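Local coordinates for uncharacterized protein (Bacteroides fragilis, PDB 3EUR) that is of unknown function but carries a thioredoxin-like domain and may take part in thiol-disulfide chemistry, at residues Thr116-Asp121 / Leu127-Thr132; Leu35-Asn40 / Ala47-Gly52; Pro75-Asp80 / Val102-Asn107; Thr17-Val22 / Lys84-Phe89. One frame throughout, in Å; residues are numbered along the deposited sequence.

Contact 1: Thr116-Asp121 / Leu127-Thr132; sequences TLYLLD and LLKDAT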
loop_
_atom_site.group_PDB
_atom_site.type_symbol
_atom_site.label_atom_id
_atom_site.label_comp_id
_atom_site.label_asym_id
_atom_site.label_seq_id
_atom_site.Cartn_x
_atom_site.Cartn_y
_atom_site.Cartn_z
ATOM N N THR A 116 -5.148 -4.646 -3.426
ATOM C CA THR A 116 -4.758 -3.890 -4.608
ATOM C C THR A 116 -3.487 -3.068 -4.403
ATOM O O THR A 116 -3.241 -2.479 -3.351
ATOM C CB THR A 116 -5.891 -2.952 -5.073
ATOM O OG1 THR A 116 -7.159 -3.576 -4.837
ATOM C CG2 THR A 116 -5.750 -2.642 -6.555
ATOM N N LEU A 117 -2.677 -3.042 -5.452
ATOM C CA LEU A 117 -1.417 -2.312 -5.489
ATOM C C LEU A 117 -1.458 -1.124 -6.410
ATOM O O LEU A 117 -1.976 -1.199 -7.517
ATOM C CB LEU A 117 -0.292 -3.247 -5.964
ATOM C CG LEU A 117 0.008 -4.456 -5.112
ATOM C CD1 LEU A 117 1.048 -5.338 -5.825
ATOM C CD2 LEU A 117 0.527 -4.071 -3.733
ATOM N N TYR A 118 -0.880 -0.023 -5.946
ATOM C CA TYR A 118 -0.537 1.123 -6.788
ATOM C C TYR A 118 0.951 1.379 -6.659
ATOM O O TYR A 118 1.467 1.370 -5.555
ATOM C CB TYR A 118 -1.282 2.412 -6.371
ATOM C CG TYR A 118 -2.746 2.425 -6.612
ATOM C CD1 TYR A 118 -3.255 3.236 -7.620
ATOM C CD2 TYR A 118 -3.603 1.629 -5.914
ATOM C CE1 TYR A 118 -4.589 3.307 -7.899
ATOM C CE2 TYR A 118 -5.015 1.656 -6.202
ATOM C CZ TYR A 118 -5.454 2.488 -7.230
ATOM O OH TYR A 118 -6.816 2.539 -7.539
ATOM N N LEU A 119 1.625 1.629 -7.777
ATOM C CA LEU A 119 3.013 2.058 -7.754
ATOM C C LEU A 119 3.039 3.536 -8.063
ATOM O O LEU A 119 2.489 3.973 -9.079
ATOM C CB LEU A 119 3.864 1.271 -8.748
ATOM C CG LEU A 119 5.370 1.584 -8.700
ATOM C CD1 LEU A 119 6.014 1.120 -7.461
ATOM C CD2 LEU A 119 6.070 1.022 -9.959
ATOM N N LEU A 120 3.642 4.307 -7.153
ATOM C CA LEU A 120 3.667 5.762 -7.213
ATOM C C LEU A 120 5.111 6.269 -7.265
ATOM O O LEU A 120 6.004 5.660 -6.640
ATOM C CB LEU A 120 3.001 6.350 -5.962
ATOM C CG LEU A 120 1.649 5.796 -5.582
ATOM C CD1 LEU A 120 1.138 6.438 -4.280
ATOM C CD2 LEU A 120 0.615 5.931 -6.671
ATOM N N ASP A 121 5.357 7.344 -7.999
ATOM C CA ASP A 121 6.670 7.950 -8.030
ATOM C C ASP A 121 6.872 8.866 -6.809
ATOM O O ASP A 121 6.062 8.896 -5.890
ATOM C CB ASP A 121 6.949 8.647 -9.384
ATOM C CG ASP A 121 6.308 10.008 -9.538
ATOM O OD1 ASP A 121 5.609 10.507 -8.602
ATOM O OD2 ASP A 121 6.541 10.591 -10.607
ATOM N N LEU A 127 2.174 5.533 -11.348
ATOM C CA LEU A 127 2.916 4.772 -12.351
ATOM C C LEU A 127 2.177 3.518 -12.762
ATOM O O LEU A 127 2.240 3.123 -13.939
ATOM C CB LEU A 127 4.306 4.432 -11.845
ATOM C CG LEU A 127 5.213 5.595 -11.425
ATOM C CD1 LEU A 127 6.501 5.074 -10.860
ATOM C CD2 LEU A 127 5.398 6.581 -12.570
ATOM N N LEU A 128 1.547 2.820 -11.824
ATOM C CA LEU A 128 0.712 1.667 -12.099
ATOM C C LEU A 128 -0.503 1.752 -11.177
ATOM O O LEU A 128 -0.364 1.988 -9.989
ATOM C CB LEU A 128 1.417 0.341 -11.839
ATOM C CG LEU A 128 2.628 0.003 -12.641
ATOM C CD1 LEU A 128 3.354 -1.205 -12.038
ATOM C CD2 LEU A 128 2.248 -0.248 -14.109
ATOM N N LYS A 129 -1.690 1.616 -11.757
ATOM C CA LYS A 129 -2.950 1.587 -11.061
ATOM C C LYS A 129 -3.470 0.151 -10.942
ATOM O O LYS A 129 -3.677 -0.497 -11.965
ATOM C CB LYS A 129 -3.989 2.462 -11.800
ATOM C CG LYS A 129 -5.401 2.262 -11.197
ATOM C CD LYS A 129 -6.430 3.208 -11.773
ATOM C CE LYS A 129 -7.750 3.123 -11.055
ATOM N NZ LYS A 129 -8.754 4.143 -11.590
ATOM N N ASP A 130 -3.798 -0.319 -9.741
ATOM C CA ASP A 130 -4.376 -1.617 -9.543
ATOM C C ASP A 130 -3.619 -2.709 -10.321
ATOM O O ASP A 130 -4.168 -3.423 -11.121
ATOM C CB ASP A 130 -5.873 -1.535 -9.842
ATOM C CG ASP A 130 -6.523 -2.812 -9.594
ATOM O OD1 ASP A 130 -5.880 -3.621 -8.892
ATOM O OD2 ASP A 130 -7.670 -3.024 -10.093
ATOM N N ALA A 131 -2.346 -2.787 -10.061
ATOM C CA ALA A 131 -1.439 -3.713 -10.707
ATOM C C ALA A 131 -1.340 -5.006 -9.947
ATOM O O ALA A 131 -1.377 -5.019 -8.726
ATOM C CB ALA A 131 -0.058 -3.043 -10.840
ATOM N N THR A 132 -1.143 -6.101 -10.671
ATOM C CA THR A 132 -0.704 -7.296 -10.044
ATOM C C THR A 132 0.736 -7.181 -9.554
ATOM O O THR A 132 1.503 -6.340 -10.043
ATOM C CB THR A 132 -0.776 -8.481 -11.024
ATOM O OG1 THR A 132 0.122 -8.223 -12.078
ATOM C CG2 THR A 132 -2.217 -8.710 -11.560
HETATM O O HOH W 1 -7.209 -5.173 -7.293
HETATM O O HOH W 2 -3.684 -4.691 -7.595
#

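Contact 2: Leu35-Asn40 / Ala47-Gly52; sequences LLFINN and AEMIEG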
loop_
_atom_site.group_PDB
_atom_site.type_symbol
_atom_site.label_atom_id
_atom_site.label_comp_id
_atom_site.label_asym_id
_atom_site.label_seq_id
_atom_site.Cartn_x
_atom_site.Cartn_y
_atom_site.Cartn_z
ATOM N N LEU A 35 5.025 1.837 -2.957
ATOM C CA LEU A 35 4.128 0.763 -3.310
ATOM C C LEU A 35 2.987 0.763 -2.299
ATOM O O LEU A 35 3.180 0.388 -1.151
ATOM C CB LEU A 35 4.859 -0.581 -3.332
ATOM C CG LEU A 35 4.044 -1.770 -3.858
ATOM C CD1 LEU A 35 3.506 -1.516 -5.268
ATOM C CD2 LEU A 35 4.961 -3.025 -3.845
ATOM N N LEU A 36 1.857 1.323 -2.725
ATOM C CA LEU A 36 0.694 1.421 -1.899
ATOM C C LEU A 36 -0.095 0.110 -1.991
ATOM O O LEU A 36 -0.467 -0.308 -3.074
ATOM C CB LEU A 36 -0.177 2.605 -2.377
ATOM C CG LEU A 36 -1.507 2.817 -1.656
ATOM C CD1 LEU A 36 -1.267 3.175 -0.196
ATOM C CD2 LEU A 36 -2.297 3.910 -2.319
ATOM N N PHE A 37 -0.265 -0.522 -0.844
ATOM C CA PHE A 37 -0.838 -1.841 -0.722
ATOM C C PHE A 37 -2.112 -1.761 0.106
ATOM O O PHE A 37 -2.049 -1.713 1.321
ATOM C CB PHE A 37 0.236 -2.763 -0.142
ATOM C CG PHE A 37 -0.216 -4.152 0.264
ATOM C CD1 PHE A 37 -1.304 -4.817 -0.306
ATOM C CD2 PHE A 37 0.538 -4.853 1.198
ATOM C CE1 PHE A 37 -1.643 -6.085 0.108
ATOM C CE2 PHE A 37 0.189 -6.119 1.605
ATOM C CZ PHE A 37 -0.892 -6.743 1.045
ATOM N N ILE A 38 -3.266 -1.720 -0.558
ATOM C CA ILE A 38 -4.570 -1.621 0.124
ATOM C C ILE A 38 -5.009 -3.016 0.452
ATOM O O ILE A 38 -5.104 -3.850 -0.433
ATOM C CB ILE A 38 -5.604 -0.888 -0.725
ATOM C CG1 ILE A 38 -5.056 0.418 -1.295
ATOM C CG2 ILE A 38 -6.867 -0.694 0.084
ATOM C CD1 ILE A 38 -5.989 1.155 -2.269
ATOM N N ASN A 39 -5.251 -3.312 1.722
ATOM C CA ASN A 39 -5.393 -4.719 2.161
ATOM C C ASN A 39 -6.501 -4.798 3.187
ATOM O O ASN A 39 -6.821 -3.812 3.861
ATOM C CB ASN A 39 -4.076 -5.183 2.752
ATOM C CG ASN A 39 -3.701 -4.432 3.973
ATOM O OD1 ASN A 39 -2.966 -3.418 3.934
ATOM N ND2 ASN A 39 -4.233 -4.835 5.055
ATOM N N ASN A 40 -7.084 -5.971 3.307
ATOM C CA ASN A 40 -7.932 -6.263 4.460
ATOM C C ASN A 40 -7.433 -7.605 4.766
ATOM O O ASN A 40 -7.690 -8.543 4.007
ATOM C CB ASN A 40 -9.453 -6.264 4.145
ATOM C CG ASN A 40 -10.257 -6.555 5.370
ATOM O OD1 ASN A 40 -9.839 -7.368 6.199
ATOM N ND2 ASN A 40 -11.398 -5.882 5.524
ATOM N N ALA A 47 -3.155 -12.666 2.189
ATOM C CA ALA A 47 -2.051 -13.430 2.745
ATOM C C ALA A 47 -1.086 -13.802 1.643
ATOM O O ALA A 47 0.129 -13.655 1.821
ATOM C CB ALA A 47 -2.547 -14.672 3.448
ATOM N N GLU A 48 -1.574 -14.228 0.486
ATOM C CA GLU A 48 -0.655 -14.605 -0.565
ATOM C C GLU A 48 0.057 -13.390 -1.144
ATOM O O GLU A 48 1.217 -13.510 -1.559
ATOM C CB GLU A 48 -1.372 -15.399 -1.645
ATOM C CG GLU A 48 -1.869 -16.777 -1.159
ATOM C CD GLU A 48 -0.793 -17.652 -0.480
ATOM O OE1 GLU A 48 0.241 -17.971 -1.149
ATOM O OE2 GLU A 48 -0.999 -18.023 0.719
HETATM N N MSE A 49 -0.607 -12.241 -1.187
HETATM C CA MSE A 49 0.085 -11.033 -1.668
HETATM C C MSE A 49 1.183 -10.608 -0.694
HETATM O O MSE A 49 2.268 -10.243 -1.126
HETATM C CB MSE A 49 -0.892 -9.878 -1.901
HETATM C CG MSE A 49 -0.225 -8.643 -2.577
HETATM SE SE MSE A 49 -1.470 -7.311 -3.212
HETATM C CE MSE A 49 -2.058 -8.212 -4.794
ATOM N N ILE A 50 0.941 -10.708 0.616
ATOM C CA ILE A 50 1.989 -10.444 1.592
ATOM C C ILE A 50 3.174 -11.371 1.341
ATOM O O ILE A 50 4.310 -10.932 1.273
ATOM C CB ILE A 50 1.500 -10.608 3.048
ATOM C CG1 ILE A 50 0.502 -9.497 3.423
ATOM C CG2 ILE A 50 2.672 -10.536 3.980
ATOM C CD1 ILE A 50 -0.164 -9.679 4.806
ATOM N N GLU A 51 2.890 -12.658 1.186
ATOM C CA GLU A 51 3.944 -13.604 0.979
ATOM C C GLU A 51 4.696 -13.327 -0.311
ATOM O O GLU A 51 5.935 -13.412 -0.384
ATOM C CB GLU A 51 3.333 -15.011 0.935
ATOM C CG GLU A 51 3.156 -15.602 2.313
ATOM C CD GLU A 51 4.509 -16.032 2.847
ATOM O OE1 GLU A 51 5.078 -16.964 2.266
ATOM O OE2 GLU A 51 5.044 -15.391 3.779
ATOM N N GLY A 52 3.958 -12.965 -1.350
ATOM C CA GLY A 52 4.547 -12.633 -2.622
ATOM C C GLY A 52 5.459 -11.438 -2.577
ATOM O O GLY A 52 6.537 -11.426 -3.208
#

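Contact 3: Pro75-Asp80 / Val102-Asn107; sequences PDEELD and VIKNKN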
loop_
_atom_site.group_PDB
_atom_site.type_symbol
_atom_site.label_atom_id
_atom_site.label_comp_id
_atom_site.label_asym_id
_atom_site.label_seq_id
_atom_site.Cartn_x
_atom_site.Cartn_y
_atom_site.Cartn_z
ATOM N N PRO A 75 -8.465 -0.066 4.986
ATOM C CA PRO A 75 -9.492 0.985 4.867
ATOM C C PRO A 75 -10.812 0.660 5.552
ATOM O O PRO A 75 -11.761 1.423 5.435
ATOM C CB PRO A 75 -9.724 1.035 3.376
ATOM C CG PRO A 75 -9.596 -0.401 2.967
ATOM C CD PRO A 75 -8.464 -0.935 3.778
ATOM N N ASP A 76 -10.897 -0.486 6.170
ATOM C CA ASP A 76 -12.169 -0.986 6.754
ATOM C C ASP A 76 -12.220 -0.844 8.284
ATOM O O ASP A 76 -11.397 -0.164 8.878
ATOM C CB ASP A 76 -12.404 -2.421 6.323
ATOM C CG ASP A 76 -12.616 -2.566 4.820
ATOM O OD1 ASP A 76 -13.196 -1.647 4.220
ATOM O OD2 ASP A 76 -12.135 -3.585 4.265
ATOM N N GLU A 77 -13.225 -1.449 8.936
ATOM C CA GLU A 77 -13.622 -1.131 10.353
ATOM C C GLU A 77 -13.056 -2.016 11.431
ATOM O O GLU A 77 -13.184 -1.693 12.634
ATOM C CB GLU A 77 -15.165 -1.218 10.501
ATOM C CG GLU A 77 -15.894 -0.213 9.655
ATOM C CD GLU A 77 -16.058 -0.662 8.221
ATOM O OE1 GLU A 77 -15.643 -1.804 7.884
ATOM O OE2 GLU A 77 -16.583 0.133 7.418
ATOM N N GLU A 78 -12.463 -3.151 11.081
ATOM C CA GLU A 78 -12.101 -4.155 12.082
ATOM C C GLU A 78 -10.718 -3.934 12.604
ATOM O O GLU A 78 -9.793 -4.744 12.369
ATOM C CB GLU A 78 -12.248 -5.573 11.520
ATOM C CG GLU A 78 -13.610 -5.855 11.048
ATOM C CD GLU A 78 -14.594 -5.727 12.185
ATOM O OE1 GLU A 78 -14.324 -6.307 13.265
ATOM O OE2 GLU A 78 -15.585 -5.001 12.019
ATOM N N LEU A 79 -10.582 -2.867 13.375
ATOM C CA LEU A 79 -9.281 -2.486 13.881
ATOM C C LEU A 79 -8.675 -3.594 14.730
ATOM O O LEU A 79 -7.500 -3.855 14.666
ATOM C CB LEU A 79 -9.340 -1.143 14.615
ATOM C CG LEU A 79 -7.983 -0.663 15.156
ATOM C CD1 LEU A 79 -6.954 -0.510 14.038
ATOM C CD2 LEU A 79 -8.107 0.636 15.935
ATOM N N ASP A 80 -9.481 -4.243 15.574
ATOM C CA ASP A 80 -8.922 -5.289 16.418
ATOM C C ASP A 80 -8.308 -6.455 15.599
ATOM O O ASP A 80 -7.269 -7.006 15.947
ATOM C CB ASP A 80 -9.982 -5.750 17.453
ATOM C CG ASP A 80 -10.174 -4.720 18.583
ATOM O OD1 ASP A 80 -9.490 -3.680 18.560
ATOM O OD2 ASP A 80 -10.962 -4.951 19.534
ATOM N N VAL A 102 -11.914 7.506 5.876
ATOM C CA VAL A 102 -11.979 8.512 4.847
ATOM C C VAL A 102 -11.962 7.931 3.435
ATOM O O VAL A 102 -12.707 8.351 2.559
ATOM C CB VAL A 102 -10.942 9.604 5.092
ATOM C CG1 VAL A 102 -11.033 10.643 4.041
ATOM C CG2 VAL A 102 -11.101 10.234 6.503
ATOM N N ILE A 103 -11.095 6.957 3.205
ATOM C CA ILE A 103 -11.021 6.355 1.892
ATOM C C ILE A 103 -12.385 5.789 1.477
ATOM O O ILE A 103 -12.834 6.042 0.359
ATOM C CB ILE A 103 -9.908 5.279 1.802
ATOM C CG1 ILE A 103 -8.508 5.898 1.978
ATOM C CG2 ILE A 103 -10.027 4.528 0.498
ATOM C CD1 ILE A 103 -7.410 4.899 2.255
ATOM N N LYS A 104 -13.023 5.078 2.390
ATOM C CA LYS A 104 -14.373 4.565 2.104
ATOM C C LYS A 104 -15.375 5.688 2.004
ATOM O O LYS A 104 -16.140 5.782 1.018
ATOM C CB LYS A 104 -14.831 3.759 3.292
ATOM C CG LYS A 104 -14.307 2.448 3.319
ATOM C CD LYS A 104 -14.874 1.614 4.548
ATOM C CE LYS A 104 -15.875 0.621 4.142
ATOM N NZ LYS A 104 -15.720 -0.641 4.960
ATOM N N ASN A 105 -15.415 6.561 3.007
ATOM C CA ASN A 105 -16.556 7.501 3.081
ATOM C C ASN A 105 -16.518 8.549 1.990
ATOM O O ASN A 105 -17.559 8.974 1.481
ATOM C CB ASN A 105 -16.628 8.218 4.427
ATOM C CG ASN A 105 -17.003 7.284 5.594
ATOM O OD1 ASN A 105 -17.403 6.119 5.410
ATOM N ND2 ASN A 105 -16.828 7.789 6.807
ATOM N N LYS A 106 -15.310 8.921 1.566
ATOM C CA LYS A 106 -15.128 9.855 0.476
ATOM C C LYS A 106 -14.821 9.172 -0.889
ATOM O O LYS A 106 -14.512 9.860 -1.857
ATOM C CB LYS A 106 -14.049 10.889 0.785
ATOM C CG LYS A 106 -14.297 11.786 1.982
ATOM C CD LYS A 106 -13.436 12.997 1.850
ATOM C CE LYS A 106 -13.217 13.723 3.195
ATOM N NZ LYS A 106 -12.170 14.815 3.135
ATOM N N ASN A 107 -14.872 7.842 -0.920
ATOM C CA ASN A 107 -14.674 7.106 -2.201
ATOM C C ASN A 107 -13.371 7.477 -2.857
ATOM O O ASN A 107 -13.328 7.775 -4.036
ATOM C CB ASN A 107 -15.801 7.440 -3.184
ATOM C CG ASN A 107 -17.069 6.808 -2.786
ATOM O OD1 ASN A 107 -17.210 5.569 -2.845
ATOM N ND2 ASN A 107 -18.002 7.625 -2.338
HETATM O O HOH W 3 -11.768 4.038 4.657
#

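Contact 4: Thr17-Val22 / Lys84-Phe89; sequences TLDSGV and KHRNDF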
loop_
_atom_site.group_PDB
_atom_site.type_symbol
_atom_site.label_atom_id
_atom_site.label_comp_id
_atom_site.label_asym_id
_atom_site.label_seq_id
_atom_site.Cartn_x
_atom_site.Cartn_y
_atom_site.Cartn_z
ATOM N N THR A 17 -2.917 5.814 10.321
ATOM C CA THR A 17 -2.511 5.699 11.714
ATOM C C THR A 17 -1.739 4.390 11.871
ATOM O O THR A 17 -2.180 3.330 11.418
ATOM C CB THR A 17 -3.758 5.691 12.635
ATOM O OG1 THR A 17 -4.537 6.860 12.393
ATOM C CG2 THR A 17 -3.395 5.656 14.075
ATOM N N LEU A 18 -0.571 4.450 12.514
ATOM C CA LEU A 18 0.214 3.248 12.780
ATOM C C LEU A 18 -0.264 2.597 14.066
ATOM O O LEU A 18 -1.044 3.204 14.842
ATOM C CB LEU A 18 1.705 3.582 12.891
ATOM C CG LEU A 18 2.322 4.314 11.712
ATOM C CD1 LEU A 18 3.797 4.628 11.979
ATOM C CD2 LEU A 18 2.162 3.466 10.439
ATOM N N ASP A 19 0.155 1.365 14.294
ATOM C CA ASP A 19 -0.127 0.711 15.564
ATOM C C ASP A 19 0.299 1.502 16.781
ATOM O O ASP A 19 -0.353 1.441 17.816
ATOM C CB ASP A 19 0.512 -0.670 15.609
ATOM C CG ASP A 19 0.235 -1.386 16.931
ATOM O OD1 ASP A 19 -0.914 -1.821 17.181
ATOM O OD2 ASP A 19 1.208 -1.492 17.699
ATOM N N SER A 20 1.388 2.239 16.649
ATOM C CA SER A 20 1.920 3.059 17.749
ATOM C C SER A 20 1.061 4.300 17.989
ATOM O O SER A 20 1.280 4.984 18.996
ATOM C CB SER A 20 3.280 3.527 17.341
ATOM O OG SER A 20 3.131 4.412 16.216
ATOM N N GLY A 21 0.123 4.604 17.079
ATOM C CA GLY A 21 -0.737 5.788 17.176
ATOM C C GLY A 21 -0.202 6.973 16.414
ATOM O O GLY A 21 -0.871 7.988 16.290
ATOM N N VAL A 22 1.003 6.851 15.880
ATOM C CA VAL A 22 1.558 7.896 15.050
ATOM C C VAL A 22 0.665 8.087 13.783
ATOM O O VAL A 22 0.200 7.103 13.187
ATOM C CB VAL A 22 2.987 7.510 14.690
ATOM C CG1 VAL A 22 3.514 8.337 13.520
ATOM C CG2 VAL A 22 3.882 7.616 15.945
ATOM N N LYS A 84 -4.734 -7.767 15.051
ATOM C CA LYS A 84 -4.479 -9.209 15.085
ATOM C C LYS A 84 -3.536 -9.667 13.972
ATOM O O LYS A 84 -2.730 -10.567 14.196
ATOM C CB LYS A 84 -5.784 -10.011 14.979
ATOM C CG LYS A 84 -5.607 -11.498 14.592
ATOM C CD LYS A 84 -6.916 -12.286 14.680
ATOM C CE LYS A 84 -6.708 -13.771 14.346
ATOM N NZ LYS A 84 -7.951 -14.588 14.542
ATOM N N HIS A 85 -3.709 -9.115 12.769
ATOM C CA HIS A 85 -2.904 -9.524 11.603
ATOM C C HIS A 85 -1.670 -8.647 11.366
ATOM O O HIS A 85 -0.892 -8.918 10.431
ATOM C CB HIS A 85 -3.766 -9.508 10.329
ATOM C CG HIS A 85 -4.645 -10.704 10.186
ATOM N ND1 HIS A 85 -5.934 -10.744 10.681
ATOM C CD2 HIS A 85 -4.425 -11.909 9.611
ATOM C CE1 HIS A 85 -6.467 -11.922 10.414
ATOM N NE2 HIS A 85 -5.574 -12.647 9.766
ATOM N N ARG A 86 -1.434 -7.643 12.197
ATOM C CA ARG A 86 -0.400 -6.655 11.866
ATOM C C ARG A 86 1.030 -7.200 11.779
ATOM O O ARG A 86 1.858 -6.665 11.039
ATOM C CB ARG A 86 -0.434 -5.429 12.787
ATOM C CG ARG A 86 0.155 -5.616 14.095
ATOM C CD ARG A 86 -0.023 -4.418 15.054
ATOM N NE ARG A 86 0.847 -4.638 16.207
ATOM C CZ ARG A 86 2.168 -4.438 16.223
ATOM N NH1 ARG A 86 2.820 -3.977 15.149
ATOM N NH2 ARG A 86 2.855 -4.694 17.339
ATOM N N ASN A 87 1.351 -8.229 12.559
ATOM C CA ASN A 87 2.659 -8.811 12.425
ATOM C C ASN A 87 2.841 -9.722 11.230
ATOM O O ASN A 87 3.967 -10.145 10.984
ATOM C CB ASN A 87 3.106 -9.511 13.718
ATOM C CG ASN A 87 3.263 -8.528 14.837
ATOM O OD1 ASN A 87 2.436 -8.497 15.719
ATOM N ND2 ASN A 87 4.311 -7.707 14.791
ATOM N N ASP A 88 1.796 -9.915 10.433
ATOM C CA ASP A 88 1.904 -10.641 9.177
ATOM C C ASP A 88 2.720 -9.849 8.159
ATOM O O ASP A 88 3.335 -10.425 7.252
ATOM C CB ASP A 88 0.522 -10.888 8.554
ATOM C CG ASP A 88 -0.346 -11.803 9.369
ATOM O OD1 ASP A 88 0.152 -12.349 10.376
ATOM O OD2 ASP A 88 -1.521 -11.961 8.980
ATOM N N PHE A 89 2.682 -8.533 8.274
ATOM C CA PHE A 89 3.379 -7.641 7.377
ATOM C C PHE A 89 4.856 -7.624 7.717
ATOM O O PHE A 89 5.230 -7.833 8.860
ATOM C CB PHE A 89 2.810 -6.214 7.517
ATOM C CG PHE A 89 1.366 -6.087 7.085
ATOM C CD1 PHE A 89 1.028 -6.006 5.751
ATOM C CD2 PHE A 89 0.363 -6.174 7.997
ATOM C CE1 PHE A 89 -0.314 -5.923 5.335
ATOM C CE2 PHE A 89 -0.973 -6.126 7.588
ATOM C CZ PHE A 89 -1.289 -6.003 6.240
#

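Contact 1: Thr116-Asp121 / Leu127-Thr132
L119 faces both L127 and L128 across an antiparallel pair of strands, which makes this a classic beta bulge. The carbonyl O of L119 takes two N-H groups, both lying in the carbonyl plane: L127 N at 2.8 Å and L128 N at 3.1 Å. In return L119 N gives to L128 O, and further along A131 N reaches L117 O at 3.0 Å. A water then bridges the hairpin, accepting from L117 N and donating to A131 O. Among the side chains, L119 and L128 run side by side on one face, CB to CB 4.1 Å, while L127 CD1 packs on D121 CB. On the other face Y118 lies alongside K129, whose extended chain rests CG against ring atom CE1 at 3.6 Å. CG of Y118 is anti to the carbonyl carbon (chi1 -69°), which turns the ring back along its own strand, beside K129 and D130, so that D130 N sits over the centre of one ring face. Strand 126-131 is the sheet's edge within the chain; strand 116-120 bonds on its other flank to 33-38. Helix 133-141 covers L119, L127 and L128 through Y139, whereas Y118 meets Y109 edge-to-face.

Contact 2: Leu35-Asn40 / Ala47-Gly52
F37 packs against M49 and I50 in a buried, wholly apolar strand-to-helix contact of the thioredoxin fold. Strand 33-38 lies inside the sheet, and the chain passes from its end into a CxxC sequence whose last cysteine, C46, already belongs to helix 44-55, which lies against one face of that sheet. The same strand-CxxC-helix order is found in thioredoxins. No hydrogen bond joins the two segments, so shape and dispersion do the work. The F37 side chain is thrown from the strand toward the helix: its CG stands anti to the backbone N (chi1 171°), and the far side of the ring, CE1, CZ and CE2, meets the helix. M49, a selenomethionine modelled in two conformers, answers with a long arm that slides past F37 in the opposite direction. In the conformer described, its SE lies 3.5 Å from F37 CE1, a Met-aromatic contact. The selenium stands 4.4 Å from the ring centroid and 48° off the ring normal, an oblique approach. The bend at chi3 (-77°) turns the terminal CE of M49 aside after SE has touched the ring. C46 and L53 of the same helix also touch F37, L117 of the next strand reaches both F37 and M49, and P115 packs on M49. I50 crosses F37 at about a right angle and comes in at the ring edge, near its plane, with I50 CG1 3.8 Å from F37 CE2.

Contact 3: Pro75-Asp80 / Val102-Asn107
D76, E77 and K104 form a small salt-bridge network at the protein surface, and the ammonium group of K104 is its centre. K104 NZ donates to E77 OE2 at 2.7 Å and to D76 OD1 at 2.8 Å, so two carboxylates from adjacent residues hold one positive charge. They are used differently. E77 OE2 is met on its syn side, 21° out of the carboxylate plane, whereas D76 OD1 is approached from above its plane, 40° out of it. Both acidic side chains cross the lysine at about a right angle. To reach them K104 bends at chi3 (105°) and again at chi4, which swings NZ between the two acids. The other oxygen, D76 OD2, accepts a hydrogen bond from N40 ND2, and this second partner probably steadies the carboxylate that K104 uses. A water-mediated backbone link lies close by: one water donates to P75 O at 2.7 Å and accepts from K104 N at 2.8 Å, tying the turn to the helix. Van der Waals contact completes the join, with the lysine's aliphatic chain running past the proline carbonyl, K104 CD 3.2 Å from P75 O. Short helix 102-105 is held at its start by D98, which accepts from V102 N and I103 N. The turn at P75 leaves strand 68-74 and leads to helix 79-85, with E78 at its N-cap, while L111 from a loop packs on both P75 and K104.

Contact 4: Thr17-Val22 / Lys84-Phe89
D19 OD1 has two cationic neighbours: K83 NZ makes a salt bridge to it, and R86 NE lies 3.5 Å away. The arginine's share is purely electrostatic, because OD1 stands well out of the guanidinium plane and no N-H points at it. Instead the two flat groups stack, their planes only 9° apart, with D19 OD2 3.4 Å above the guanidinium and over its centre. D19 and R86 cross at about a right angle. CG of R86 sits between the backbone N and the carbonyl carbon (chi1 78°), and from there the chain runs extended to NE, carrying the guanidinium out to the turn. The opposite face of the guanidinium has N87 OD1 over its centre at 4.0 Å, so oxygen atoms lie on both faces. D19 itself is presented by a type I turn from L18 to G21, closed by G21 N to L18 O at 2.9 Å, which joins strands 15-18 and 23-25. An ST turn adds to it, S20 OG accepting from V22 N at 3.3 Å. With its carboxylate shared between a lysine and a stacked arginine, D19 would be expected to remain ionised; the attraction to R86 is largely directionless, and at this partly exposed surface solvent would probably weaken it.

In the fold
From the N terminus, 17-22 comes first and waits 62 residues for its partner 84-89. Within that loop, contact 2 opens and closes, joining strand 33-38 to helix 44-55. Before contact 4 closes, 75-80 starts contact 3, whose second half lies at 102-107, so contacts 3 and 4 cross, both using helix 79-85. Contact 1 follows in series as the hairpin that precedes the last helix, 133-141. Contact 2 touches all the others: L36 and I38 bond through their backbones to Y118 and T116 of contact 1, N40 reaches contact 3, and F37 and I50 pack on F89 of contact 4. Contacts 1 and 4 lie on opposite sides of the chain's centre, about 22 Å apart between centres.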